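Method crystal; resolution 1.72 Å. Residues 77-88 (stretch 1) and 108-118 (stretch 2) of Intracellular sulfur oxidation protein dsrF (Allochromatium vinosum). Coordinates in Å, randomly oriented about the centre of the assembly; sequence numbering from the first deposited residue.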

# COMPACT_ATOMS: atom_id res chain seq x y z
N VAL B 77 6.48 18.45 22.46
CA VAL B 77 6.47 18.84 21.06
C VAL B 77 5.93 20.26 20.96
O VAL B 77 4.76 20.53 21.22
CB VAL B 77 5.58 17.90 20.22
CG1 VAL B 77 5.74 18.24 18.75
CG2 VAL B 77 5.96 16.45 20.48
N ARG B 78 6.81 21.18 20.57
CA ARG B 78 6.48 22.60 20.46
C ARG B 78 6.27 23.01 19.00
O ARG B 78 5.51 23.94 18.72
CB ARG B 78 7.62 23.42 21.07
CG ARG B 78 7.51 24.93 20.90
CD ARG B 78 6.34 25.51 21.68
NE ARG B 78 6.37 26.96 21.72
CZ ARG B 78 7.24 27.68 22.43
NH1 ARG B 78 8.16 27.07 23.17
NH2 ARG B 78 7.19 29.00 22.40
N ARG B 79 6.94 22.31 18.09
CA ARG B 79 6.85 22.62 16.67
C ARG B 79 6.00 21.66 15.85
O ARG B 79 6.44 20.56 15.50
CB ARG B 79 8.26 22.68 16.07
CG ARG B 79 9.16 23.71 16.73
CD ARG B 79 8.53 25.09 16.68
NE ARG B 79 9.35 26.10 17.36
CZ ARG B 79 8.99 27.36 17.53
NH1 ARG B 79 7.82 27.79 17.07
NH2 ARG B 79 9.81 28.20 18.15
N ILE B 80 4.78 22.08 15.54
CA ILE B 80 3.85 21.30 14.74
C ILE B 80 3.46 22.17 13.56
O ILE B 80 2.91 23.25 13.74
CB ILE B 80 2.60 20.92 15.57
CG1 ILE B 80 3.02 20.02 16.73
CG2 ILE B 80 1.58 20.23 14.69
CD1 ILE B 80 1.88 19.60 17.63
N TYR B 81 3.79 21.71 12.36
CA TYR B 81 3.52 22.48 11.14
C TYR B 81 2.53 21.82 10.19
O TYR B 81 2.49 20.60 10.05
CB TYR B 81 4.82 22.73 10.39
CG TYR B 81 5.89 23.41 11.21
CD1 TYR B 81 6.96 22.69 11.75
CD2 TYR B 81 5.85 24.79 11.43
CE1 TYR B 81 7.95 23.31 12.49
CE2 TYR B 81 6.84 25.42 12.17
CZ TYR B 81 7.89 24.68 12.70
OH TYR B 81 8.86 25.32 13.42
N VAL B 82 1.77 22.66 9.50
CA VAL B 82 0.78 22.20 8.53
C VAL B 82 0.96 23.00 7.25
O VAL B 82 0.97 24.22 7.27
CB VAL B 82 -0.66 22.41 9.06
CG1 VAL B 82 -1.67 21.88 8.06
CG2 VAL B 82 -0.81 21.69 10.40
N ASP B 83 1.11 22.29 6.13
CA ASP B 83 1.31 22.91 4.82
C ASP B 83 0.06 23.65 4.35
O ASP B 83 -0.97 23.04 4.15
CB ASP B 83 1.71 21.84 3.80
CG ASP B 83 2.00 22.43 2.44
OD1 ASP B 83 2.94 23.26 2.34
OD2 ASP B 83 1.31 22.06 1.46
N ARG B 84 0.17 24.96 4.15
CA ARG B 84 -1.00 25.73 3.73
C ARG B 84 -1.55 25.34 2.37
O ARG B 84 -2.76 25.37 2.15
CB ARG B 84 -0.69 27.24 3.75
CG ARG B 84 0.11 27.77 2.57
CD ARG B 84 0.52 29.23 2.82
NE ARG B 84 -0.63 30.13 2.98
CZ ARG B 84 -1.29 30.69 1.98
NH1 ARG B 84 -0.93 30.46 0.73
NH2 ARG B 84 -2.32 31.49 2.23
N ASP B 85 -0.68 24.96 1.44
CA ASP B 85 -1.14 24.58 0.11
C ASP B 85 -1.97 23.30 0.17
O ASP B 85 -2.96 23.16 -0.56
CB ASP B 85 0.06 24.39 -0.82
CG ASP B 85 0.76 25.70 -1.13
OD1 ASP B 85 1.87 25.67 -1.69
OD2 ASP B 85 0.18 26.76 -0.82
N SER B 86 -1.58 22.38 1.04
CA SER B 86 -2.31 21.12 1.21
C SER B 86 -3.71 21.38 1.75
O SER B 86 -4.68 20.75 1.33
CB SER B 86 -1.54 20.20 2.15
OG SER B 86 -0.29 19.86 1.60
N LEU B 87 -3.81 22.31 2.70
CA LEU B 87 -5.11 22.66 3.27
C LEU B 87 -6.02 23.22 2.20
O LEU B 87 -7.18 22.82 2.09
CB LEU B 87 -4.94 23.69 4.39
CG LEU B 87 -4.32 23.25 5.71
CD1 LEU B 87 -4.24 24.44 6.66
CD2 LEU B 87 -5.17 22.13 6.32
N GLU B 88 -5.50 24.16 1.41
CA GLU B 88 -6.28 24.79 0.34
C GLU B 88 -6.76 23.79 -0.70
O GLU B 88 -7.92 23.82 -1.13
CB GLU B 88 -5.45 25.88 -0.35
CG GLU B 88 -6.16 26.55 -1.52
CD GLU B 88 -5.27 27.52 -2.27
OE1 GLU B 88 -4.22 27.09 -2.79
OE2 GLU B 88 -5.63 28.71 -2.33
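Stretch 2, residues 108-118: EEEFDNIVEVI

How does stretch 2 run along stretch 1? Its second strand, through Glu116 and Val117 to Ile118, runs parallel to the strand through Tyr81 and Val82, the axes crossing at -37° and approaching to 4.6 Å. The backbones are extended and joined by a ladder: Glu116 N donates to Ile80 O (3.0 Å), Val82 N to Glu116 O (2.9 Å) and Ile118 N to Val82 O (2.9 Å). Arg84 N, in the first turn of the helix, adds a fourth bond to Ile118 O (2.8 Å).

Which bumps fill which hollows on the face carrying Val82? Val115 and Val117 share this face with Ile80 and Val82. Val115 CG1 packs against Val82 CG2 at 3.6 Å. Val117 fits between strand and helix, its CG2 4.4 Å from Val82 CB and 3.9 Å from Leu87 CD1, its CG1 3.4 Å from Arg84 CB. Before the strand, Ile114 points toward stretch 1 and spans two neighbours, its CG2 4.2 Å from Arg78 CD and its CD1 3.3 Å from Ile80 CD1.

What meets Tyr81 on the other face? Ile118 CD1 lies 3.7 Å from Tyr81 CB, and Glu116 OE1 comes to the edge of the Tyr81 ring, near its plane, 3.1 Å from Tyr81 CE2.

How is the earlier part of stretch 2 held? Arg78 starts away, but its end returns: NH1 forms a salt bridge with Glu109 OE2 (3.3 Å), and NH2 approaches Phe111 CE2 (3.6 Å).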

# COMPACT_ATOMS: atom_id res chain seq x y z
N GLU B 108 6.80 29.39 32.04
CA GLU B 108 5.51 30.05 32.18
C GLU B 108 4.72 30.18 30.87
O GLU B 108 3.64 30.78 30.84
CB GLU B 108 5.70 31.44 32.80
CG GLU B 108 4.42 32.19 33.14
CD GLU B 108 3.62 31.53 34.24
OE1 GLU B 108 3.19 30.37 34.05
OE2 GLU B 108 3.43 32.17 35.29
N GLU B 109 5.24 29.63 29.78
CA GLU B 109 4.50 29.74 28.53
C GLU B 109 3.29 28.82 28.56
O GLU B 109 3.37 27.67 28.99
CB GLU B 109 5.41 29.42 27.33
CG GLU B 109 6.20 28.14 27.43
CD GLU B 109 7.38 28.12 26.48
OE1 GLU B 109 8.16 27.14 26.50
OE2 GLU B 109 7.55 29.09 25.71
N GLU B 110 2.15 29.36 28.14
CA GLU B 110 0.89 28.63 28.13
C GLU B 110 0.13 28.99 26.86
O GLU B 110 -0.59 29.99 26.84
CB GLU B 110 0.06 29.00 29.35
CG GLU B 110 0.76 28.79 30.68
CD GLU B 110 0.05 29.47 31.83
OE1 GLU B 110 -1.14 29.16 32.05
OE2 GLU B 110 0.68 30.31 32.51
N PHE B 111 0.30 28.19 25.82
CA PHE B 111 -0.37 28.44 24.55
C PHE B 111 -1.54 27.50 24.30
O PHE B 111 -1.42 26.29 24.46
CB PHE B 111 0.63 28.33 23.40
CG PHE B 111 1.69 29.39 23.41
CD1 PHE B 111 1.35 30.72 23.18
CD2 PHE B 111 3.02 29.07 23.65
CE1 PHE B 111 2.33 31.71 23.18
CE2 PHE B 111 4.00 30.06 23.66
CZ PHE B 111 3.65 31.38 23.43
N ASP B 112 -2.66 28.07 23.88
CA ASP B 112 -3.88 27.31 23.59
C ASP B 112 -3.69 26.45 22.34
O ASP B 112 -4.30 25.39 22.21
CB ASP B 112 -5.05 28.28 23.37
CG ASP B 112 -5.36 29.11 24.60
OD1 ASP B 112 -4.44 29.35 25.41
OD2 ASP B 112 -6.52 29.53 24.74
N ASN B 113 -2.85 26.91 21.42
CA ASN B 113 -2.61 26.16 20.20
C ASN B 113 -1.26 26.50 19.58
O ASN B 113 -0.94 27.67 19.37
CB ASN B 113 -3.73 26.43 19.19
CG ASN B 113 -3.60 25.60 17.92
OD1 ASN B 113 -3.01 24.52 17.93
ND2 ASN B 113 -4.17 26.10 16.82
N ILE B 114 -0.47 25.47 19.30
CA ILE B 114 0.82 25.68 18.70
C ILE B 114 0.87 25.21 17.25
O ILE B 114 1.91 25.31 16.59
CB ILE B 114 1.95 25.00 19.52
CG1 ILE B 114 1.56 23.58 19.91
CG2 ILE B 114 2.22 25.82 20.78
CD1 ILE B 114 1.43 22.62 18.76
N VAL B 115 -0.25 24.69 16.75
CA VAL B 115 -0.29 24.23 15.36
C VAL B 115 -0.12 25.46 14.47
O VAL B 115 -0.91 26.41 14.54
CB VAL B 115 -1.63 23.55 15.03
CG1 VAL B 115 -1.68 23.19 13.55
CG2 VAL B 115 -1.79 22.29 15.86
N GLU B 116 0.91 25.43 13.64
CA GLU B 116 1.19 26.55 12.75
C GLU B 116 1.09 26.20 11.27
O GLU B 116 1.72 25.25 10.80
CB GLU B 116 2.58 27.11 13.04
CG GLU B 116 3.00 28.20 12.08
CD GLU B 116 4.33 28.83 12.47
OE1 GLU B 116 5.35 28.12 12.50
OE2 GLU B 116 4.34 30.05 12.74
N VAL B 117 0.31 26.99 10.54
CA VAL B 117 0.15 26.80 9.10
C VAL B 117 1.27 27.57 8.41
O VAL B 117 1.45 28.77 8.66
CB VAL B 117 -1.23 27.32 8.63
CG1 VAL B 117 -1.34 27.22 7.12
CG2 VAL B 117 -2.33 26.52 9.31
N ILE B 118 2.02 26.89 7.56
CA ILE B 118 3.14 27.51 6.86
C ILE B 118 3.13 27.33 5.35
O ILE B 118 2.50 26.41 4.82
CB ILE B 118 4.48 26.97 7.38
CG1 ILE B 118 4.52 25.44 7.24
CG2 ILE B 118 4.67 27.40 8.82
CD1 ILE B 118 5.89 24.82 7.54
O HOH W 1 4.50 25.03 15.97
O HOH W 2 5.65 27.11 14.94
O HOH W 3 8.53 28.58 13.30
O HOH W 4 2.13 25.42 1.55